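Local coordinates for vitamin B12-binding protein (Vibrio cholerae O395, PDB 5YSC) that binds vitamin B12 in the periplasm and probably delivers it to the membrane subunit BtuC of the BtuCDF ABC transporter for import, at residues D105-N117 with Q171-G183. Residues are numbered along the deposited sequence; the frame is centred on the assembly and turned at random.
Sequences DSQTKTLDEIADN and QGHWPSEVFSLCG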
ATOM      1  N   ASP A 105       5.601   4.337 -14.667  1.00 15.55           N
ATOM      2  CA  ASP A 105       5.998   4.495 -13.273  1.00 16.32           C
ATOM      3  C   ASP A 105       4.765   4.698 -12.395  1.00 18.25           C
ATOM      4  O   ASP A 105       4.103   5.739 -12.492  1.00 16.81           O
ATOM      5  CB  ASP A 105       6.926   5.691 -13.113  1.00 14.89           C
ATOM      6  CG  ASP A 105       8.272   5.456 -13.691  1.00 16.06           C
ATOM      7  OD1 ASP A 105       8.901   4.432 -13.336  1.00 17.72           O
ATOM      8  OD2 ASP A 105       8.671   6.333 -14.510  1.00 17.54           O
ATOM      9  N   SER A 106       4.480   3.736 -11.514  1.00 15.25           N
ATOM     10  CA  SER A 106       3.365   3.876 -10.585  1.00 14.44           C
ATOM     11  C   SER A 106       3.759   4.719  -9.382  1.00 15.81           C
ATOM     12  O   SER A 106       4.582   4.281  -8.555  1.00 18.48           O
ATOM     13  CB  SER A 106       2.906   2.493 -10.140  1.00 14.70           C
ATOM     14  OG  SER A 106       1.809   2.575  -9.233  1.00 17.09           O
ATOM     15  N   GLN A 107       3.066   5.842  -9.192  1.00 15.79           N
ATOM     16  CA  GLN A 107       3.308   6.709  -8.051  1.00 17.08           C
ATOM     17  C   GLN A 107       2.358   6.316  -6.920  1.00 16.55           C
ATOM     18  O   GLN A 107       1.170   6.072  -7.162  1.00 17.05           O
ATOM     19  CB  GLN A 107       3.108   8.178  -8.416  1.00 20.30           C
ATOM     20  CG  GLN A 107       3.991   8.623  -9.560  1.00 22.34           C
ATOM     21  CD  GLN A 107       5.411   8.893  -9.087  1.00 29.07           C
ATOM     22  OE1 GLN A 107       6.096   7.986  -8.559  1.00 30.25           O
ATOM     23  NE2 GLN A 107       5.853  10.149  -9.240  1.00 26.61           N
ATOM     24  N   THR A 108       2.889   6.278  -5.704  1.00 13.21           N
ATOM     25  CA  THR A 108       2.252   5.569  -4.598  1.00 14.17           C
ATOM     26  C   THR A 108       2.305   6.355  -3.286  1.00 16.23           C
ATOM     27  O   THR A 108       2.686   5.827  -2.238  1.00 17.67           O
ATOM     28  CB  THR A 108       2.940   4.202  -4.477  1.00 13.21           C
ATOM     29  OG1 THR A 108       4.358   4.398  -4.376  1.00 14.57           O
ATOM     30  CG2 THR A 108       2.654   3.325  -5.719  1.00 12.25           C
ATOM     31  N   LYS A 109       1.834   7.598  -3.319  1.00 15.30           N
ATOM     32  CA  LYS A 109       1.813   8.427  -2.116  1.00 16.53           C
ATOM     33  C   LYS A 109       0.421   8.838  -1.611  1.00 18.64           C
ATOM     34  O   LYS A 109       0.188   8.870  -0.413  1.00 20.70           O
ATOM     35  CB  LYS A 109       2.653   9.686  -2.317  1.00 22.08           C
ATOM     36  CG  LYS A 109       2.839  10.495  -1.049  1.00 25.84           C
ATOM     37  CD  LYS A 109       3.272  11.911  -1.348  1.00 30.65           C
ATOM     38  CE  LYS A 109       4.549  12.257  -0.616  1.00 39.74           C
ATOM     39  NZ  LYS A 109       5.412  11.066  -0.413  1.00 41.03           N
ATOM     40  N   THR A 110      -0.477   9.168  -2.529  1.00 15.07           N
ATOM     41  CA  THR A 110      -1.802   9.668  -2.189  1.00 14.59           C
ATOM     42  C   THR A 110      -2.883   8.682  -2.611  1.00 12.95           C
ATOM     43  O   THR A 110      -2.668   7.811  -3.452  1.00 14.20           O
ATOM     44  CB  THR A 110      -2.113  11.002  -2.867  1.00 18.79           C
ATOM     45  OG1 THR A 110      -2.369  10.785  -4.245  1.00 17.72           O
ATOM     46  CG2 THR A 110      -0.976  11.969  -2.705  1.00 19.34           C
ATOM     47  N   LEU A 111      -4.086   8.901  -2.056  1.00 19.73           N
ATOM     48  CA  LEU A 111      -5.241   8.072  -2.412  1.00 14.32           C
ATOM     49  C   LEU A 111      -5.747   8.385  -3.809  1.00 15.15           C
ATOM     50  O   LEU A 111      -6.123   7.492  -4.560  1.00 14.44           O
ATOM     51  CB  LEU A 111      -6.368   8.272  -1.396  1.00 17.06           C
ATOM     52  CG  LEU A 111      -6.088   7.608  -0.051  1.00 16.06           C
ATOM     53  CD1 LEU A 111      -6.940   8.248   0.996  1.00 21.34           C
ATOM     54  CD2 LEU A 111      -6.332   6.062  -0.120  1.00 15.80           C
ATOM     55  N   ASP A 112      -5.759   9.657  -4.187  1.00 16.67           N
ATOM     56  CA  ASP A 112      -6.225   9.970  -5.525  1.00 17.83           C
ATOM     57  C   ASP A 112      -5.300   9.379  -6.587  1.00 15.09           C
ATOM     58  O   ASP A 112      -5.759   9.060  -7.681  1.00 17.77           O
ATOM     59  CB  ASP A 112      -6.363  11.496  -5.685  1.00 22.01           C
ATOM     60  CG  ASP A 112      -7.460  12.088  -4.779  1.00 23.41           C
ATOM     61  OD1 ASP A 112      -8.639  12.052  -5.133  1.00 23.94           O
ATOM     62  OD2 ASP A 112      -7.139  12.566  -3.701  1.00 28.84           O
ATOM     63  N   GLU A 113      -4.015   9.184  -6.268  1.00 16.75           N
ATOM     64  CA  GLU A 113      -3.089   8.579  -7.219  1.00 15.28           C
ATOM     65  C   GLU A 113      -3.486   7.149  -7.613  1.00 14.71           C
ATOM     66  O   GLU A 113      -3.086   6.653  -8.678  1.00 12.99           O
ATOM     67  CB  GLU A 113      -1.662   8.595  -6.644  1.00 13.96           C
ATOM     68  CG  GLU A 113      -0.976   9.961  -6.863  1.00 16.37           C
ATOM     69  CD  GLU A 113       0.388  10.119  -6.216  1.00 18.24           C
ATOM     70  OE1 GLU A 113       0.828   9.346  -5.331  1.00 15.23           O
ATOM     71  OE2 GLU A 113       1.030  11.129  -6.579  1.00 21.59           O
ATOM     72  N   ILE A 114      -4.230   6.445  -6.755  1.00 15.26           N
ATOM     73  CA  ILE A 114      -4.653   5.099  -7.123  1.00 13.27           C
ATOM     74  C   ILE A 114      -5.572   5.171  -8.326  1.00 15.26           C
ATOM     75  O   ILE A 114      -5.432   4.420  -9.285  1.00 14.43           O
ATOM     76  CB  ILE A 114      -5.328   4.381  -5.929  1.00 10.92           C
ATOM     77  CG1 ILE A 114      -4.317   4.232  -4.779  1.00 11.75           C
ATOM     78  CG2 ILE A 114      -5.845   3.020  -6.351  1.00 12.29           C
ATOM     79  CD1 ILE A 114      -4.897   3.753  -3.481  1.00 11.25           C
ATOM     80  N   ALA A 115      -6.567   6.031  -8.258  1.00 10.70           N
ATOM     81  CA  ALA A 115      -7.446   6.185  -9.399  1.00 12.80           C
ATOM     82  C   ALA A 115      -6.672   6.695 -10.614  1.00 13.99           C
ATOM     83  O   ALA A 115      -6.889   6.219 -11.735  1.00 14.70           O
ATOM     84  CB  ALA A 115      -8.588   7.127  -9.047  1.00 18.35           C
ATOM     85  N   ASP A 116      -5.741   7.626 -10.396  1.00 17.72           N
ATOM     86  CA  ASP A 116      -4.919   8.131 -11.497  1.00 19.20           C
ATOM     87  C   ASP A 116      -4.164   6.989 -12.168  1.00 19.92           C
ATOM     88  O   ASP A 116      -4.069   6.925 -13.398  1.00 19.80           O
ATOM     89  CB  ASP A 116      -3.903   9.180 -11.000  1.00 21.26           C
ATOM     90  CG  ASP A 116      -4.529  10.436 -10.414  1.00 26.71           C
ATOM     91  OD1 ASP A 116      -5.711  10.768 -10.674  1.00 25.56           O
ATOM     92  OD2 ASP A 116      -3.774  11.107  -9.683  1.00 28.54           O
ATOM     93  N   ASN A 117      -3.552   6.118 -11.360  1.00 16.84           N
ATOM     94  CA  ASN A 117      -2.877   4.931 -11.891  1.00 16.38           C
ATOM     95  C   ASN A 117      -3.798   4.082 -12.774  1.00 17.23           C
ATOM     96  O   ASN A 117      -3.406   3.645 -13.856  1.00 16.25           O
ATOM     97  CB  ASN A 117      -2.355   4.058 -10.739  1.00 14.86           C
ATOM     98  CG  ASN A 117      -0.946   4.376 -10.327  1.00 16.82           C
ATOM     99  OD1 ASN A 117       0.021   3.835 -10.897  1.00 18.76           O
ATOM    100  ND2 ASN A 117      -0.812   5.111  -9.253  1.00 16.30           N
ATOM    101  N   GLN A 171       7.433  10.598   7.308  1.00 21.43           N
ATOM    102  CA  GLN A 171       7.607  11.521   6.191  1.00 24.31           C
ATOM    103  C   GLN A 171       6.460  11.506   5.193  1.00 26.11           C
ATOM    104  O   GLN A 171       6.646  11.900   4.027  1.00 23.72           O
ATOM    105  CB  GLN A 171       8.924  11.248   5.447  1.00 25.10           C
ATOM    106  CG  GLN A 171      10.135  11.307   6.323  1.00 29.61           C
ATOM    107  CD  GLN A 171      11.412  11.177   5.530  1.00 32.76           C
ATOM    108  OE1 GLN A 171      11.390  10.982   4.314  1.00 31.27           O
ATOM    109  NE2 GLN A 171      12.536  11.271   6.217  1.00 32.78           N
ATOM    110  N   GLY A 172       5.263  11.088   5.619  1.00 21.73           N
ATOM    111  CA  GLY A 172       4.127  11.100   4.727  1.00 21.89           C
ATOM    112  C   GLY A 172       4.121   9.971   3.720  1.00 21.02           C
ATOM    113  O   GLY A 172       3.242   9.948   2.875  1.00 19.25           O
ATOM    114  N   HIS A 173       5.116   9.090   3.748  1.00 17.20           N
ATOM    115  CA  HIS A 173       5.189   8.003   2.790  1.00 16.76           C
ATOM    116  C   HIS A 173       4.085   6.989   3.048  1.00 16.90           C
ATOM    117  O   HIS A 173       3.515   6.902   4.153  1.00 15.82           O
ATOM    118  CB  HIS A 173       6.543   7.317   2.864  1.00 17.40           C
ATOM    119  CG  HIS A 173       7.633   8.142   2.253  1.00 20.96           C
ATOM    120  ND1 HIS A 173       8.500   7.653   1.304  1.00 23.42           N
ATOM    121  CD2 HIS A 173       7.960   9.440   2.434  1.00 24.30           C
ATOM    122  CE1 HIS A 173       9.340   8.607   0.943  1.00 27.75           C
ATOM    123  NE2 HIS A 173       9.043   9.705   1.621  1.00 24.68           N
ATOM    124  N   TRP A 174       3.818   6.198   2.018  1.00 13.95           N
ATOM    125  CA  TRP A 174       2.706   5.267   2.065  1.00 15.20           C
ATOM    126  C   TRP A 174       2.860   4.278   3.219  1.00 11.99           C
ATOM    127  O   TRP A 174       3.932   3.711   3.420  1.00 12.40           O
ATOM    128  CB  TRP A 174       2.616   4.524   0.747  1.00 12.55           C
ATOM    129  CG  TRP A 174       1.368   3.745   0.668  1.00 11.62           C
ATOM    130  CD1 TRP A 174       1.186   2.416   0.958  1.00 12.35           C
ATOM    131  CD2 TRP A 174       0.090   4.263   0.307  1.00 13.65           C
ATOM    132  NE1 TRP A 174      -0.145   2.092   0.809  1.00 12.89           N
ATOM    133  CE2 TRP A 174      -0.829   3.205   0.390  1.00 12.77           C
ATOM    134  CE3 TRP A 174      -0.377   5.525  -0.077  1.00 13.50           C
ATOM    135  CZ2 TRP A 174      -2.185   3.378   0.110  1.00 11.74           C
ATOM    136  CZ3 TRP A 174      -1.722   5.678  -0.372  1.00 16.61           C
ATOM    137  CH2 TRP A 174      -2.603   4.611  -0.270  1.00 15.08           C
ATOM    138  N   PRO A 175       1.774   3.979   3.959  1.00 11.36           N
ATOM    139  CA  PRO A 175       0.373   4.379   3.840  1.00 11.26           C
ATOM    140  C   PRO A 175      -0.063   5.561   4.708  1.00 12.52           C
ATOM    141  O   PRO A 175      -1.248   5.650   5.127  1.00 11.63           O
ATOM    142  CB  PRO A 175      -0.342   3.120   4.286  1.00 11.92           C
ATOM    143  CG  PRO A 175       0.520   2.581   5.341  1.00 11.12           C
ATOM    144  CD  PRO A 175       1.924   2.827   4.854  1.00 11.92           C
ATOM    145  N   SER A 176       0.843   6.519   4.918  1.00 14.10           N
ATOM    146  CA  SER A 176       0.508   7.660   5.778  1.00 15.66           C
ATOM    147  C   SER A 176      -0.818   8.319   5.397  1.00 16.09           C
ATOM    148  O   SER A 176      -1.633   8.660   6.268  1.00 17.93           O
ATOM    149  CB  SER A 176       1.637   8.704   5.733  1.00 17.19           C
ATOM    150  OG  SER A 176       2.796   8.197   6.364  1.00 20.06           O
ATOM    151  N   GLU A 177      -1.047   8.511   4.105  1.00 15.90           N
ATOM    152  CA  GLU A 177      -2.218   9.209   3.601  1.00 17.02           C
ATOM    153  C   GLU A 177      -3.531   8.503   3.949  1.00 18.04           C
ATOM    154  O   GLU A 177      -4.579   9.141   4.043  1.00 18.70           O
ATOM    155  CB  GLU A 177      -2.062   9.321   2.096  1.00 26.23           C
ATOM    156  CG  GLU A 177      -2.826  10.378   1.474  1.00 29.26           C
ATOM    157  CD  GLU A 177      -2.038  11.628   1.400  1.00 32.01           C
ATOM    158  OE1 GLU A 177      -1.379  11.944   2.413  1.00 40.05           O
ATOM    159  OE2 GLU A 177      -2.044  12.258   0.324  1.00 30.19           O
ATOM    160  N   VAL A 178      -3.516   7.184   4.087  1.00 17.61           N
ATOM    161  CA  VAL A 178      -4.733   6.490   4.506  1.00 16.67           C
ATOM    162  C   VAL A 178      -5.190   7.002   5.867  1.00 18.90           C
ATOM    163  O   VAL A 178      -6.379   7.295   6.079  1.00 18.76           O
ATOM    164  CB  VAL A 178      -4.486   4.974   4.554  1.00 15.18           C
ATOM    165  CG1 VAL A 178      -5.679   4.288   5.151  1.00 14.82           C
ATOM    166  CG2 VAL A 178      -4.169   4.454   3.131  1.00 16.61           C
ATOM    167  N   PHE A 179      -4.253   7.047   6.829  1.00 17.52           N
ATOM    168  CA  PHE A 179      -4.551   7.514   8.177  1.00 20.34           C
ATOM    169  C   PHE A 179      -4.965   8.982   8.170  1.00 20.94           C
ATOM    170  O   PHE A 179      -5.918   9.368   8.851  1.00 21.58           O
ATOM    171  CB  PHE A 179      -3.334   7.281   9.078  1.00 17.10           C
ATOM    172  CG  PHE A 179      -2.952   5.846   9.213  1.00 16.04           C
ATOM    173  CD1 PHE A 179      -3.561   5.043  10.178  1.00 13.57           C
ATOM    174  CD2 PHE A 179      -2.016   5.270   8.364  1.00 14.64           C
ATOM    175  CE1 PHE A 179      -3.230   3.704  10.313  1.00 14.20           C
ATOM    176  CE2 PHE A 179      -1.677   3.939   8.507  1.00 16.02           C
ATOM    177  CZ  PHE A 179      -2.316   3.142   9.483  1.00 15.62           C
ATOM    178  N   SER A 180      -4.300   9.805   7.357  1.00 20.29           N
ATOM    179  CA  SER A 180      -4.553  11.251   7.397  1.00 21.63           C
ATOM    180  C   SER A 180      -5.971  11.608   6.971  1.00 26.31           C
ATOM    181  O   SER A 180      -6.527  12.591   7.466  1.00 29.91           O
ATOM    182  CB  SER A 180      -3.541  11.999   6.512  1.00 21.79           C
ATOM    183  OG  SER A 180      -2.233  11.700   6.916  1.00 26.94           O
ATOM    184  N   LEU A 181      -6.574  10.844   6.052  1.00 23.05           N
ATOM    185  CA  LEU A 181      -7.957  11.098   5.672  1.00 23.21           C
ATOM    186  C   LEU A 181      -8.866  11.142   6.908  1.00 23.92           C
ATOM    187  O   LEU A 181      -9.804  11.952   6.968  1.00 32.33           O
ATOM    188  CB  LEU A 181      -8.417  10.025   4.685  1.00 21.90           C
ATOM    189  CG  LEU A 181      -9.787  10.150   4.032  1.00 23.10           C
ATOM    190  CD1 LEU A 181      -9.833   9.393   2.713  1.00 25.11           C
ATOM    191  CD2 LEU A 181     -10.916   9.664   4.946  1.00 21.02           C
ATOM    192  N   CYS A 182      -8.606  10.268   7.886  1.00 34.48           N
ATOM    193  CA  CYS A 182      -9.443  10.077   9.068  1.00 41.12           C
ATOM    194  C   CYS A 182      -9.055  11.021  10.199  1.00 47.36           C
ATOM    195  O   CYS A 182      -9.553  10.863  11.318  1.00 54.65           O
ATOM    196  CB  CYS A 182      -9.339   8.618   9.575  1.00 32.20           C
ATOM    197  SG  CYS A 182      -9.355   7.238   8.319  1.00 80.72           S
ATOM    198  N   GLY A 183      -8.174  11.983   9.932  1.00 45.38           N
ATOM    199  CA  GLY A 183      -7.609  12.825  10.960  1.00 46.72           C
ATOM    200  C   GLY A 183      -6.425  12.223  11.683  1.00 43.19           C
ATOM    201  O   GLY A 183      -5.928  12.819  12.643  1.00 44.42           O
TER
HETATM  202  O   HOH W   1       5.024   7.007  -0.569  1.00 20.80           O
HETATM  203  O   HOH W   2       1.153   8.257   2.137  1.00 17.01           O
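At the floor of the cleft between the two lobes of this periplasmic binding protein, the loop running from one lobe's edge strand 103-105 into helix 112-122 packs on Trp174 and helix 176-181 of the other lobe. Trp174 belongs to the cyanocobalamin pocket, its side chain about 4 Å from the bound ligand. With CG anti to the backbone N (chi1 -170°), its indole reaches across to the opposing loop. Lys109 O meets the ring edge in plane, 3.4 Å from Trp174 CE3, and Leu111 CD2 also lies near that plane, 4.0 Å from Trp174 CH2. Ile114 CD1 approaches the same CH2 obliquely, while Pro175 CB sits over one indole face. Trp174 NE1 donates to Leu247 O of helix 244-248. Further along, the side chains of Leu111 and Leu181 run nearly perpendicular, their CD1 atoms 3.6 Å apart, and Val178 CG2 packs on Leu111 CD2, the methyl that also meets the indole.

No direct hydrogen bond joins the segments; two waters bridge them instead. One donates to Thr108 O and accepts from Trp174 N. The other is gripped three ways, donating to Lys109 O (2.8 Å) and Gly172 O and accepting from Glu177 N. Thr110 and Glu113 form a capping box: Thr110 OG1 accepts from Glu113 N, and Glu113 OE1 from Thr110 N, above the carboxylate plane, so the peptide carrying Lys109 O is held from its N-H side. The same oxygen takes Lys109 N nearly head-on. Glu177 lies alongside Thr110, its chain bent at chi2 (91°), which puts OE2 3.2 Å from Thr110 CG2. Lys109 NZ hangs over one face of the His173 imidazole, 4.2 Å from His173 CD2 and nearer the ring's border than its centre.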